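Local coordinates for protein fructose-bisphosphate aldolase (Plasmodium falciparum, PDB 4TR9) that belongs to the class I fructose-bisphosphate aldolases, enzymes built on a TIM barrel, and is present here as an assembly of four chains, at residues Arg154-Ile159 and Glu197-Gly202; His204-Cys209 and Asn239-Gly244; Asp125-Thr130 and Lys165-Ser170; Gly117-Pro122 and Ser129-Asp134. All coordinates share one frame; numbering follows the deposited sequence. Where two conformers were deposited one is given.

Contact 1 of 4, residues Arg154-Ile159 and Glu197-Gly202. With 38D (N'-[(E)-(2,4-dichlorophenyl)methylidene]-3,4-dihydroxybenzohydrazide), chain K.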
loop_
_atom_site.group_PDB
_atom_site.type_symbol
_atom_site.label_atom_id
_atom_site.label_comp_id
_atom_site.label_asym_id
_atom_site.label_seq_id
_atom_site.Cartn_x
_atom_site.Cartn_y
_atom_site.Cartn_z
ATOM N N ARG A 154 -0.758 -16.750 16.914
ATOM C CA ARG A 154 -2.165 -16.361 16.913
ATOM C C ARG A 154 -2.372 -14.850 16.987
ATOM O O ARG A 154 -1.882 -14.188 17.898
ATOM C CB ARG A 154 -2.896 -17.034 18.075
ATOM C CG ARG A 154 -4.341 -16.591 18.245
ATOM C CD ARG A 154 -5.027 -17.389 19.342
ATOM N NE ARG A 154 -6.399 -16.952 19.574
ATOM C CZ ARG A 154 -6.763 -16.105 20.532
ATOM N NH1 ARG A 154 -8.037 -15.765 20.671
ATOM N NH2 ARG A 154 -5.852 -15.597 21.351
ATOM N N THR A 155 -3.111 -14.319 16.018
ATOM C CA THR A 155 -3.494 -12.913 16.022
ATOM C C THR A 155 -5.013 -12.808 16.088
ATOM O O THR A 155 -5.722 -13.699 15.618
ATOM C CB THR A 155 -2.970 -12.173 14.779
ATOM O OG1 THR A 155 -1.678 -12.680 14.426
ATOM C CG2 THR A 155 -2.868 -10.680 15.050
ATOM N N VAL A 156 -5.514 -11.725 16.671
ATOM C CA VAL A 156 -6.946 -11.587 16.906
ATOM C C VAL A 156 -7.524 -10.306 16.309
ATOM O O VAL A 156 -7.009 -9.213 16.541
ATOM C CB VAL A 156 -7.260 -11.623 18.417
ATOM C CG1 VAL A 156 -8.709 -11.246 18.676
ATOM C CG2 VAL A 156 -6.951 -12.998 18.988
ATOM N N LEU A 157 -8.595 -10.456 15.535
ATOM C CA LEU A 157 -9.334 -9.315 15.004
ATOM C C LEU A 157 -10.775 -9.340 15.502
ATOM O O LEU A 157 -11.338 -10.406 15.751
ATOM C CB LEU A 157 -9.308 -9.304 13.473
ATOM C CG LEU A 157 -7.946 -9.209 12.780
ATOM C CD1 LEU A 157 -7.365 -10.593 12.516
ATOM C CD2 LEU A 157 -8.058 -8.413 11.489
ATOM N N VAL A 158 -11.370 -8.161 15.642
ATOM C CA VAL A 158 -12.731 -8.044 16.151
ATOM C C VAL A 158 -13.651 -7.427 15.103
ATOM O O VAL A 158 -13.285 -6.451 14.451
ATOM C CB VAL A 158 -12.775 -7.190 17.438
ATOM C CG1 VAL A 158 -14.206 -7.009 17.921
ATOM C CG2 VAL A 158 -11.917 -7.821 18.523
ATOM N N ILE A 159 -14.836 -8.006 14.932
ATOM C CA ILE A 159 -15.835 -7.428 14.040
ATOM C C ILE A 159 -16.820 -6.565 14.819
ATOM O O ILE A 159 -17.604 -7.065 15.627
ATOM C CB ILE A 159 -16.615 -8.507 13.267
ATOM C CG1 ILE A 159 -15.706 -9.199 12.253
ATOM C CG2 ILE A 159 -17.805 -7.890 12.547
ATOM C CD1 ILE A 159 -16.419 -10.220 11.389
ATOM N N GLU A 197 -7.089 -15.005 13.379
ATOM C CA GLU A 197 -8.406 -15.330 13.910
ATOM C C GLU A 197 -9.307 -14.109 14.035
ATOM O O GLU A 197 -8.967 -13.135 14.708
ATOM C CB GLU A 197 -8.290 -16.012 15.273
ATOM C CG GLU A 197 -9.640 -16.345 15.895
ATOM C CD GLU A 197 -9.521 -16.934 17.284
ATOM O OE1 GLU A 197 -8.383 -17.056 17.786
ATOM O OE2 GLU A 197 -10.566 -17.275 17.876
ATOM N N ILE A 198 -10.460 -14.174 13.378
ATOM C CA ILE A 198 -11.491 -13.161 13.536
ATOM C C ILE A 198 -12.554 -13.665 14.505
ATOM O O ILE A 198 -13.218 -14.668 14.240
ATOM C CB ILE A 198 -12.144 -12.800 12.193
ATOM C CG1 ILE A 198 -11.101 -12.235 11.227
ATOM C CG2 ILE A 198 -13.265 -11.803 12.403
ATOM C CD1 ILE A 198 -11.668 -11.844 9.884
ATOM N N LEU A 199 -12.706 -12.970 15.628
ATOM C CA LEU A 199 -13.660 -13.370 16.657
ATOM C C LEU A 199 -15.098 -13.329 16.148
ATOM O O LEU A 199 -15.477 -12.427 15.402
ATOM C CB LEU A 199 -13.522 -12.474 17.888
ATOM C CG LEU A 199 -12.177 -12.523 18.612
ATOM C CD1 LEU A 199 -12.204 -11.650 19.856
ATOM C CD2 LEU A 199 -11.815 -13.957 18.964
ATOM N N ALA A 200 -15.894 -14.312 16.557
ATOM C CA ALA A 200 -17.298 -14.371 16.170
ATOM C C ALA A 200 -18.168 -13.612 17.168
ATOM O O ALA A 200 -19.396 -13.669 17.105
ATOM C CB ALA A 200 -17.757 -15.816 16.054
ATOM N N ASP A 201 -17.522 -12.901 18.087
ATOM C CA ASP A 201 -18.230 -12.105 19.083
ATOM C C ASP A 201 -18.945 -10.926 18.431
ATOM O O ASP A 201 -18.341 -10.157 17.683
ATOM C CB ASP A 201 -17.260 -11.606 20.157
ATOM C CG ASP A 201 -16.562 -12.741 20.885
ATOM O OD1 ASP A 201 -17.201 -13.791 21.104
ATOM O OD2 ASP A 201 -15.375 -12.581 21.239
ATOM N N GLY A 202 -20.235 -10.790 18.720
ATOM C CA GLY A 202 -21.036 -9.722 18.150
ATOM C C GLY A 202 -22.321 -10.239 17.534
ATOM O O GLY A 202 -22.531 -11.449 17.456
HETATM N N12 38D K . -5.735 -17.401 25.164
HETATM C C13 38D K . -7.164 -17.292 25.246
HETATM C C15 38D K . -6.809 -15.824 27.231
HETATM C C17 38D K . -8.351 -14.097 27.845
HETATM C C20 38D K . -8.797 -15.447 25.916
HETATM C C01 38D K . -5.207 -19.959 21.727
HETATM C C02 38D K . -5.110 -20.805 20.622
HETATM O O03 38D K . -5.965 -20.657 19.509
HETATM C C04 38D K . -4.155 -21.813 20.615
HETATM C C05 38D K . -3.307 -21.975 21.695
HETATM C C06 38D K . -3.401 -21.136 22.792
HETATM O O07 38D K . -4.037 -22.685 19.509
HETATM C C08 38D K . -4.343 -20.129 22.802
HETATM C C09 38D K . -4.424 -19.229 24.039
HETATM O O10 38D K . -3.597 -19.346 24.935
HETATM N N11 38D K . -5.497 -18.276 24.103
HETATM C C14 38D K . -7.608 -16.148 26.152
HETATM C C16 38D K . -7.176 -14.793 28.082
HETATM CL CL1 38D K . -8.789 -12.807 28.929
HETATM C C19 38D K . -9.163 -14.415 26.770
HETATM CL CL2 38D K . -9.833 -15.831 24.568
HETATM O O HOH W 1 -15.933 -10.092 16.411
#

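Contact 2 of 4, residues His204-Cys209 and Asn239-Gly244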
loop_
_atom_site.group_PDB
_atom_site.type_symbol
_atom_site.label_atom_id
_atom_site.label_comp_id
_atom_site.label_asym_id
_atom_site.label_seq_id
_atom_site.Cartn_x
_atom_site.Cartn_y
_atom_site.Cartn_z
ATOM N N HIS A 204 -23.264 -9.434 14.375
ATOM C CA HIS A 204 -23.128 -9.296 12.928
ATOM C C HIS A 204 -23.599 -10.550 12.200
ATOM O O HIS A 204 -23.469 -11.661 12.712
ATOM C CB HIS A 204 -21.678 -8.989 12.553
ATOM C CG HIS A 204 -20.718 -10.077 12.918
ATOM N ND1 HIS A 204 -20.063 -10.117 14.128
ATOM C CD2 HIS A 204 -20.302 -11.168 12.228
ATOM C CE1 HIS A 204 -19.284 -11.184 14.172
ATOM N NE2 HIS A 204 -19.411 -11.838 13.031
ATOM N N SER A 205 -24.145 -10.362 11.004
ATOM C CA SER A 205 -24.629 -11.478 10.202
ATOM C C SER A 205 -23.469 -12.260 9.598
ATOM O O SER A 205 -22.311 -11.850 9.696
ATOM C CB SER A 205 -25.562 -10.980 9.097
ATOM O OG SER A 205 -24.885 -10.103 8.216
ATOM N N ILE A 206 -23.786 -13.388 8.972
ATOM C CA ILE A 206 -22.769 -14.251 8.386
ATOM C C ILE A 206 -22.228 -13.643 7.089
ATOM O O ILE A 206 -21.109 -13.942 6.670
ATOM C CB ILE A 206 -23.327 -15.672 8.127
ATOM C CG1 ILE A 206 -22.205 -16.644 7.755
ATOM C CG2 ILE A 206 -24.423 -15.645 7.071
ATOM C CD1 ILE A 206 -22.658 -18.085 7.650
ATOM N N GLU A 207 -23.020 -12.772 6.470
ATOM C CA GLU A 207 -22.595 -12.080 5.260
ATOM C C GLU A 207 -21.511 -11.057 5.580
ATOM O O GLU A 207 -20.573 -10.867 4.805
ATOM C CB GLU A 207 -23.781 -11.394 4.578
ATOM C CG GLU A 207 -24.804 -12.348 3.969
ATOM C CD GLU A 207 -25.738 -12.959 4.998
ATOM O OE1 GLU A 207 -25.612 -12.630 6.198
ATOM O OE2 GLU A 207 -26.605 -13.769 4.606
ATOM N N VAL A 208 -21.647 -10.402 6.728
ATOM C CA VAL A 208 -20.663 -9.428 7.182
ATOM C C VAL A 208 -19.332 -10.110 7.474
ATOM O O VAL A 208 -18.270 -9.611 7.099
ATOM C CB VAL A 208 -21.146 -8.682 8.442
ATOM C CG1 VAL A 208 -20.064 -7.746 8.962
ATOM C CG2 VAL A 208 -22.423 -7.913 8.144
ATOM N N CYS A 209 -19.399 -11.261 8.137
ATOM C CA CYS A 209 -18.204 -12.024 8.476
ATOM C C CYS A 209 -17.443 -12.458 7.227
ATOM O O CYS A 209 -16.214 -12.486 7.221
ATOM C CB CYS A 209 -18.571 -13.250 9.313
ATOM S SG CYS A 209 -17.158 -14.275 9.786
ATOM N N ASN A 239 -10.724 -18.540 10.981
ATOM C CA ASN A 239 -11.998 -18.929 11.561
ATOM C C ASN A 239 -12.987 -19.288 10.463
ATOM O O ASN A 239 -12.895 -18.777 9.348
ATOM C CB ASN A 239 -12.563 -17.804 12.425
ATOM C CG ASN A 239 -12.812 -16.534 11.636
ATOM O OD1 ASN A 239 -11.988 -16.128 10.816
ATOM N ND2 ASN A 239 -13.957 -15.905 11.872
ATOM N N MET A 240 -13.927 -20.172 10.775
ATOM C CA MET A 240 -14.994 -20.491 9.837
ATOM C C MET A 240 -15.892 -19.275 9.651
ATOM O O MET A 240 -16.186 -18.561 10.610
ATOM C CB MET A 240 -15.813 -21.687 10.325
ATOM C CG MET A 240 -15.037 -22.991 10.391
ATOM S SD MET A 240 -16.062 -24.357 10.968
ATOM C CE MET A 240 -14.897 -25.714 10.888
ATOM N N VAL A 241 -16.316 -19.032 8.416
ATOM C CA VAL A 241 -17.206 -17.914 8.138
ATOM C C VAL A 241 -18.591 -18.206 8.703
ATOM O O VAL A 241 -19.396 -18.903 8.083
ATOM C CB VAL A 241 -17.308 -17.623 6.632
ATOM C CG1 VAL A 241 -18.272 -16.477 6.382
ATOM C CG2 VAL A 241 -15.935 -17.297 6.066
ATOM N N THR A 242 -18.851 -17.682 9.895
ATOM C CA THR A 242 -20.122 -17.902 10.571
ATOM C C THR A 242 -20.750 -16.584 10.999
ATOM O O THR A 242 -20.092 -15.544 11.004
ATOM C CB THR A 242 -19.956 -18.796 11.816
ATOM O OG1 THR A 242 -19.148 -18.121 12.787
ATOM C CG2 THR A 242 -19.300 -20.118 11.448
ATOM N N ALA A 243 -22.026 -16.632 11.363
ATOM C CA ALA A 243 -22.702 -15.464 11.905
ATOM C C ALA A 243 -22.195 -15.186 13.314
ATOM O O ALA A 243 -21.517 -16.022 13.913
ATOM C CB ALA A 243 -24.208 -15.666 11.906
ATOM N N GLY A 244 -22.521 -14.011 13.839
ATOM C CA GLY A 244 -22.110 -13.642 15.179
ATOM C C GLY A 244 -22.779 -14.497 16.238
ATOM O O GLY A 244 -23.816 -15.111 15.986
HETATM O O HOH W 2 -18.553 -14.340 12.725
#

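Contact 3 of 4, residues Asp125-Thr130 and Lys165-Ser170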
loop_
_atom_site.group_PDB
_atom_site.type_symbol
_atom_site.label_atom_id
_atom_site.label_comp_id
_atom_site.label_asym_id
_atom_site.label_seq_id
_atom_site.Cartn_x
_atom_site.Cartn_y
_atom_site.Cartn_z
ATOM N N ASP A 125 -9.327 1.175 19.526
ATOM C CA ASP A 125 -10.236 0.800 20.601
ATOM C C ASP A 125 -9.947 -0.620 21.075
ATOM O O ASP A 125 -10.697 -1.550 20.779
ATOM C CB ASP A 125 -11.691 0.927 20.146
ATOM C CG ASP A 125 -12.677 0.679 21.272
ATOM O OD1 ASP A 125 -12.326 0.946 22.441
ATOM O OD2 ASP A 125 -13.800 0.215 20.987
ATOM N N GLU A 126 -8.843 -0.769 21.802
ATOM C CA GLU A 126 -8.429 -2.048 22.375
ATOM C C GLU A 126 -8.287 -3.161 21.337
ATOM O O GLU A 126 -8.520 -4.330 21.638
ATOM C CB GLU A 126 -9.413 -2.486 23.465
ATOM C CG GLU A 126 -9.474 -1.551 24.661
ATOM C CD GLU A 126 -10.423 -2.042 25.736
ATOM O OE1 GLU A 126 -11.097 -3.071 25.514
ATOM O OE2 GLU A 126 -10.497 -1.400 26.804
ATOM N N GLU A 127 -7.905 -2.796 20.117
ATOM C CA GLU A 127 -7.614 -3.794 19.095
ATOM C C GLU A 127 -6.216 -4.359 19.326
ATOM O O GLU A 127 -5.265 -3.614 19.559
ATOM C CB GLU A 127 -7.744 -3.197 17.693
ATOM C CG GLU A 127 -9.169 -2.803 17.335
ATOM C CD GLU A 127 -9.328 -2.437 15.873
ATOM O OE1 GLU A 127 -8.755 -1.413 15.446
ATOM O OE2 GLU A 127 -10.023 -3.181 15.148
ATOM N N LYS A 128 -6.100 -5.681 19.259
ATOM C CA LYS A 128 -4.906 -6.370 19.734
ATOM C C LYS A 128 -3.795 -6.508 18.697
ATOM O O LYS A 128 -4.040 -6.514 17.490
ATOM C CB LYS A 128 -5.287 -7.761 20.248
ATOM C CG LYS A 128 -6.395 -7.755 21.287
ATOM C CD LYS A 128 -6.010 -6.923 22.496
ATOM C CE LYS A 128 -7.115 -6.918 23.538
ATOM N NZ LYS A 128 -6.754 -6.084 24.718
ATOM N N SER A 129 -2.569 -6.622 19.197
ATOM C CA SER A 129 -1.401 -6.932 18.381
ATOM C C SER A 129 -0.581 -8.014 19.079
ATOM O O SER A 129 -0.517 -8.051 20.307
ATOM C CB SER A 129 -0.553 -5.683 18.141
ATOM O OG SER A 129 0.652 -6.002 17.470
ATOM N N THR A 130 0.043 -8.894 18.302
ATOM C CA THR A 130 0.763 -10.026 18.876
ATOM C C THR A 130 2.271 -9.783 18.943
ATOM O O THR A 130 2.880 -9.328 17.976
ATOM C CB THR A 130 0.501 -11.315 18.077
ATOM O OG1 THR A 130 -0.817 -11.277 17.519
ATOM C CG2 THR A 130 0.625 -12.528 18.978
ATOM N N LYS A 165 -14.704 -1.841 13.180
ATOM C CA LYS A 165 -13.737 -2.902 13.440
ATOM C C LYS A 165 -13.954 -4.086 12.501
ATOM O O LYS A 165 -15.093 -4.475 12.244
ATOM C CB LYS A 165 -13.825 -3.362 14.897
ATOM C CG LYS A 165 -13.463 -2.299 15.917
ATOM C CD LYS A 165 -13.511 -2.864 17.328
ATOM C CE LYS A 165 -13.162 -1.807 18.358
ATOM N NZ LYS A 165 -13.186 -2.350 19.743
ATOM N N PRO A 166 -12.858 -4.670 11.989
ATOM C CA PRO A 166 -11.475 -4.254 12.248
ATOM C C PRO A 166 -11.025 -3.089 11.368
ATOM O O PRO A 166 -11.305 -3.074 10.169
ATOM C CB PRO A 166 -10.673 -5.514 11.926
ATOM C CG PRO A 166 -11.468 -6.184 10.863
ATOM C CD PRO A 166 -12.917 -5.898 11.177
ATOM N N THR A 167 -10.335 -2.123 11.968
ATOM C CA THR A 167 -9.820 -0.976 11.231
ATOM C C THR A 167 -8.608 -1.372 10.396
ATOM O O THR A 167 -8.029 -2.438 10.602
ATOM C CB THR A 167 -9.428 0.173 12.178
ATOM O OG1 THR A 167 -8.353 -0.249 13.024
ATOM C CG2 THR A 167 -10.613 0.585 13.037
ATOM N N ASP A 168 -8.229 -0.506 9.459
ATOM C CA ASP A 168 -7.095 -0.769 8.577
ATOM C C ASP A 168 -5.796 -0.949 9.354
ATOM O O ASP A 168 -4.957 -1.773 8.990
ATOM C CB ASP A 168 -6.935 0.363 7.560
ATOM C CG ASP A 168 -8.103 0.452 6.599
ATOM O OD1 ASP A 168 -8.714 -0.596 6.302
ATOM O OD2 ASP A 168 -8.408 1.573 6.140
ATOM N N LEU A 169 -5.632 -0.170 10.418
ATOM C CA LEU A 169 -4.453 -0.280 11.267
ATOM C C LEU A 169 -4.404 -1.650 11.934
ATOM O O LEU A 169 -3.342 -2.264 12.037
ATOM C CB LEU A 169 -4.442 0.830 12.321
ATOM C CG LEU A 169 -3.290 0.817 13.328
ATOM C CD1 LEU A 169 -1.948 0.789 12.612
ATOM C CD2 LEU A 169 -3.377 2.020 14.254
ATOM N N SER A 170 -5.563 -2.127 12.377
ATOM C CA SER A 170 -5.663 -3.436 13.010
ATOM C C SER A 170 -5.359 -4.554 12.021
ATOM O O SER A 170 -4.646 -5.505 12.343
ATOM C CB SER A 170 -7.055 -3.637 13.608
ATOM O OG SER A 170 -7.212 -4.955 14.103
HETATM O O HOH W 3 -9.726 -5.727 15.277
HETATM O O HOH W 4 -6.214 -6.574 15.820
#

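Contact 4 of 4, residues Gly117-Pro122 and Ser129-Asp134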
loop_
_atom_site.group_PDB
_atom_site.type_symbol
_atom_site.label_atom_id
_atom_site.label_comp_id
_atom_site.label_asym_id
_atom_site.label_seq_id
_atom_site.Cartn_x
_atom_site.Cartn_y
_atom_site.Cartn_z
ATOM N N GLY A 117 1.721 -13.602 23.275
ATOM C CA GLY A 117 0.460 -13.035 23.719
ATOM C C GLY A 117 0.071 -11.771 22.977
ATOM O O GLY A 117 0.728 -11.378 22.013
ATOM N N LEU A 118 -0.998 -11.126 23.438
ATOM C CA LEU A 118 -1.546 -9.959 22.754
ATOM C C LEU A 118 -1.305 -8.660 23.515
ATOM O O LEU A 118 -1.232 -8.648 24.744
ATOM C CB LEU A 118 -3.046 -10.144 22.519
ATOM C CG LEU A 118 -3.473 -11.374 21.720
ATOM C CD1 LEU A 118 -4.988 -11.445 21.631
ATOM C CD2 LEU A 118 -2.851 -11.355 20.333
ATOM N N VAL A 119 -1.187 -7.566 22.769
ATOM C CA VAL A 119 -1.020 -6.235 23.342
ATOM C C VAL A 119 -1.857 -5.227 22.556
ATOM O O VAL A 119 -1.876 -5.257 21.325
ATOM C CB VAL A 119 0.465 -5.794 23.345
ATOM C CG1 VAL A 119 0.592 -4.314 23.672
ATOM C CG2 VAL A 119 1.269 -6.626 24.331
ATOM N N ASN A 120 -2.558 -4.349 23.271
ATOM C CA ASN A 120 -3.377 -3.317 22.641
ATOM C C ASN A 120 -2.583 -2.423 21.697
ATOM O O ASN A 120 -1.448 -2.048 21.988
ATOM C CB ASN A 120 -4.052 -2.450 23.706
ATOM C CG ASN A 120 -5.211 -3.151 24.381
ATOM O OD1 ASN A 120 -5.948 -3.906 23.749
ATOM N ND2 ASN A 120 -5.382 -2.902 25.675
ATOM N N ILE A 121 -3.186 -2.087 20.562
ATOM C CA ILE A 121 -2.593 -1.133 19.636
ATOM C C ILE A 121 -2.988 0.281 20.036
ATOM O O ILE A 121 -4.174 0.573 20.191
ATOM C CB ILE A 121 -3.032 -1.386 18.181
ATOM C CG1 ILE A 121 -2.644 -2.795 17.736
ATOM C CG2 ILE A 121 -2.420 -0.349 17.251
ATOM C CD1 ILE A 121 -3.061 -3.119 16.316
ATOM N N PRO A 122 -1.993 1.162 20.219
ATOM C CA PRO A 122 -2.257 2.572 20.519
ATOM C C PRO A 122 -3.125 3.221 19.444
ATOM O O PRO A 122 -3.072 2.801 18.286
ATOM C CB PRO A 122 -0.859 3.194 20.545
ATOM C CG PRO A 122 0.044 2.063 20.894
ATOM C CD PRO A 122 -0.552 0.856 20.230
ATOM N N SER A 129 -2.569 -6.622 19.197
ATOM C CA SER A 129 -1.401 -6.932 18.381
ATOM C C SER A 129 -0.581 -8.014 19.079
ATOM O O SER A 129 -0.517 -8.051 20.307
ATOM C CB SER A 129 -0.553 -5.683 18.141
ATOM O OG SER A 129 0.652 -6.002 17.470
ATOM N N THR A 130 0.043 -8.894 18.302
ATOM C CA THR A 130 0.763 -10.026 18.876
ATOM C C THR A 130 2.271 -9.783 18.943
ATOM O O THR A 130 2.880 -9.328 17.976
ATOM C CB THR A 130 0.501 -11.315 18.077
ATOM O OG1 THR A 130 -0.817 -11.277 17.519
ATOM C CG2 THR A 130 0.625 -12.528 18.978
ATOM N N GLN A 131 2.863 -10.094 20.093
ATOM C CA GLN A 131 4.299 -9.924 20.286
ATOM C C GLN A 131 5.029 -11.262 20.236
ATOM O O GLN A 131 4.441 -12.309 20.507
ATOM C CB GLN A 131 4.579 -9.222 21.615
ATOM C CG GLN A 131 4.083 -7.788 21.675
ATOM C CD GLN A 131 4.466 -7.094 22.966
ATOM O OE1 GLN A 131 4.590 -7.729 24.013
ATOM N NE2 GLN A 131 4.664 -5.783 22.895
ATOM N N GLY A 132 6.310 -11.226 19.884
ATOM C CA GLY A 132 7.110 -12.437 19.830
ATOM C C GLY A 132 8.179 -12.452 18.755
ATOM O O GLY A 132 8.783 -13.492 18.490
ATOM N N LEU A 133 8.420 -11.303 18.133
ATOM C CA LEU A 133 9.412 -11.212 17.069
ATOM C C LEU A 133 10.835 -11.137 17.618
ATOM O O LEU A 133 11.776 -11.608 16.981
ATOM C CB LEU A 133 9.132 -9.998 16.179
ATOM C CG LEU A 133 7.916 -10.105 15.258
ATOM C CD1 LEU A 133 7.732 -8.825 14.459
ATOM C CD2 LEU A 133 8.058 -11.302 14.331
ATOM N N ASP A 134 10.984 -10.548 18.800
ATOM C CA ASP A 134 12.301 -10.384 19.410
ATOM C C ASP A 134 12.879 -11.722 19.860
ATOM O O ASP A 134 12.349 -12.370 20.762
ATOM C CB ASP A 134 12.227 -9.420 20.596
ATOM C CG ASP A 134 11.720 -8.048 20.201
ATOM O OD1 ASP A 134 11.772 -7.714 18.998
ATOM O OD2 ASP A 134 11.271 -7.299 21.094
#

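Contact 1 of 4, residues Arg154-Ile159 and Glu197-Gly202
From CB, Arg154 sends CG anti to the backbone N (chi1 174°) and runs extended to NE, so that CG, NE and NH1 line up on Glu197 OE1 while CD and NH2 approach the bound 38D. CG passes 4.1 Å from OE1 of Glu197. CD lies against the ligand, 3.4 Å from 38D O03. At NE the chain reaches its main partner, Glu197 OE1, at 2.7 Å, in a salt bridge that lies close to the guanidinium plane and meets the oxygen nearly along its C-O axis. NH1 adds a weak bond to the same OE1 at 3.2 Å, while NH2 comes within 3.9 Å of 38D N11, which sits over one face of the guanidinium. The carboxylate plane of Glu197 is turned 64° from that of the guanidinium. Glu195 brings a like charge close to Glu197 OE1, which the arginine, strongly paired with Glu197 and only weakly and at long range with Glu195, probably helps to offset.

Behind this polar end the two segments run as parallel strands. Leu157 N donates to Glu197 O at 2.8 Å with a nearly straight N-H (163°), and Leu157 O takes up Leu199 N. Val156 CG1 rests on Leu199 CG at 3.7 Å. Beyond strand 150-157 the side chains of Ile159 and Ile198 cross obliquely, and a water bridges Ile159 N to the carbonyls of Leu199 and Asp201. Parallel neighbours joined through helix 168-187 are a beta-alpha-beta unit of the TIM barrel, here with Arg154 directed into the 38D pocket.

Contact 2 of 4, residues His204-Cys209 and Asn239-Gly244
Gly244 CA stands over one face of the His204 imidazole, offset toward the rim and 4.0 Å from the ring centroid, in a CH-pi contact. The ring gets there with CG in the crowded position between the backbone N and the carbonyl carbon (chi1 63°). At its edge, in the ring plane, NE2 meets a water at 2.7 Å, and that water donates to Thr242 O at 2.6 Å. The two loops are also joined directly, Gly244 N giving a hydrogen bond of 2.8 Å to His204 O, nearly along the C=O axis. Gly244, which has no side chain, lies tight against the carbonyl of His204.

Farther along, Ile206 carries CG1 anti to the backbone N and lays its branch along the backbone of 241-243, bringing CD1 to 3.4 Å from Val241 O. Its CB packs on Ala243 CB at 3.9 Å. Cys209, pointing at the loop from the first turn of helix 206-226, sets its CB 3.2 Å from Thr242 O and its SG 4.2 Å from Val241 CG1. Leu259 of helix 253-267 touches both Ile206 and Val241. The contact is thus two-sided: apolar side chains pack the helix start against the loop, whereas the carbonyl of Thr242, close to Cys209, has its hydrogen-bonding need met by the water that also holds the imidazole edge.

Contact 3 of 4, residues Asp125-Thr130 and Lys165-Ser170
The N terminus of helix 168-187, introduced by a cis peptide bond before Pro166 and capped by Thr167, is met here by the turn and returning strand of the 118-130 hairpin. Thr167 holds OG1 between its backbone N and carbonyl carbon (chi1 64°), where it accepts a weak capping bond from Ser170 N at 3.4 Å. The same hydroxyl donates to Glu127 OE1 at 2.7 Å, on the syn lone pair of the carboxylate. Glu127 reaches it with an extended chain, its carboxylate lying against Ser170, whose CB is 3.3 Å from OE1. The other oxygen, OE2, takes a weak bond from Thr167 N at 3.4 Å and a shorter one, 2.6 Å, from a water that also donates to Ser170 OG. A second water links Ser170 OG to Lys128 O.

Lys165 stretches fully extended past Glu127, with Lys165 CG 3.6 Å from Glu127 OE2. Its ammonium is delivered to Asp125. There NZ bonds to the carbonyl O in the carbonyl plane at 2.8 Å and to OD2 at 2.9 Å, the latter from well above the carboxylate plane (58°). Lys163 is a second cationic partner of that carboxylate.

Tyr7 of the second subunit bonds to Pro166 O, and Asn9 of the third to Asp168, so the cap borders subunit interfaces. The buried carboxylate of Glu127 is gripped by a hydroxyl, a water and, weakly, an amide; with the helix N terminus and the lysine nearby, its ionised form is probably favoured.

Contact 4 of 4, residues Gly117-Pro122 and Ser129-Asp134
Residues 118-120 and 128-130 run antiparallel, with Leu118 and Thr130 as a non-hydrogen-bonded pair (CA to CA 4.5 Å) next to the hydrogen-bonded pair of Val119 and Ser129 (CA to CA 5.0 Å). Within the latter pair Val119 N donates to Ser129 O at 2.6 Å, close to the carbonyl plane. The return bond, from Ser129 N to Val119 O, is equally short at 2.6 Å, but its donor stands 31° above the plane of the carbonyl. Gln131 N then reaches Gly117 O at 3.1 Å along an almost straight N-H (164°).

Leu118 and Thr130 lie side by side on one face, pointing the same way, with Leu118 CD2 3.5 Å from Thr130 OG1; that hydroxyl bonds to Arg154 O, tying the hairpin to barrel strand 150-157. On the face of Val119 and Ser129, Val119 CG2 meets the amide of Gln131, just past the strand, 3.5 Å from its CD, the two side chains crossing obliquely. Ile121 turns CG1 in to touch Ser129 CB at 3.6 Å, while Ser129 OG is bonded to Glu173 of helix 168-187.

Beyond the strand, Asp134 forms a salt bridge with Lys116 of the third subunit. This is a short two-stranded beta hairpin, inserted between barrel strand 109-113 and helix 136-146 and lying at a subunit interface.

Overall arrangement
From the N terminus, contact 4 comes first and closes the shortest loop, a hairpin. Contact 3 opens within that hairpin, shares Ser129 and Thr130 with it, and runs on to the start of helix 168-187. Contact 1 opens at strand 150-157, before contact 3 closes, and ends on strand 191-198, so the two cross. Contact 2 follows in series, joining the start of helix 206-226 to the loop after strand 235-236. Contacts 1, 3 and 4 meet around Arg154 and Thr130; Ile159 packs on His204 where contact 1 adjoins contact 2. Together they join the hairpin to strand 150-157 and helix 168-187, and that unit to the next helix and the loop after strand 235-236.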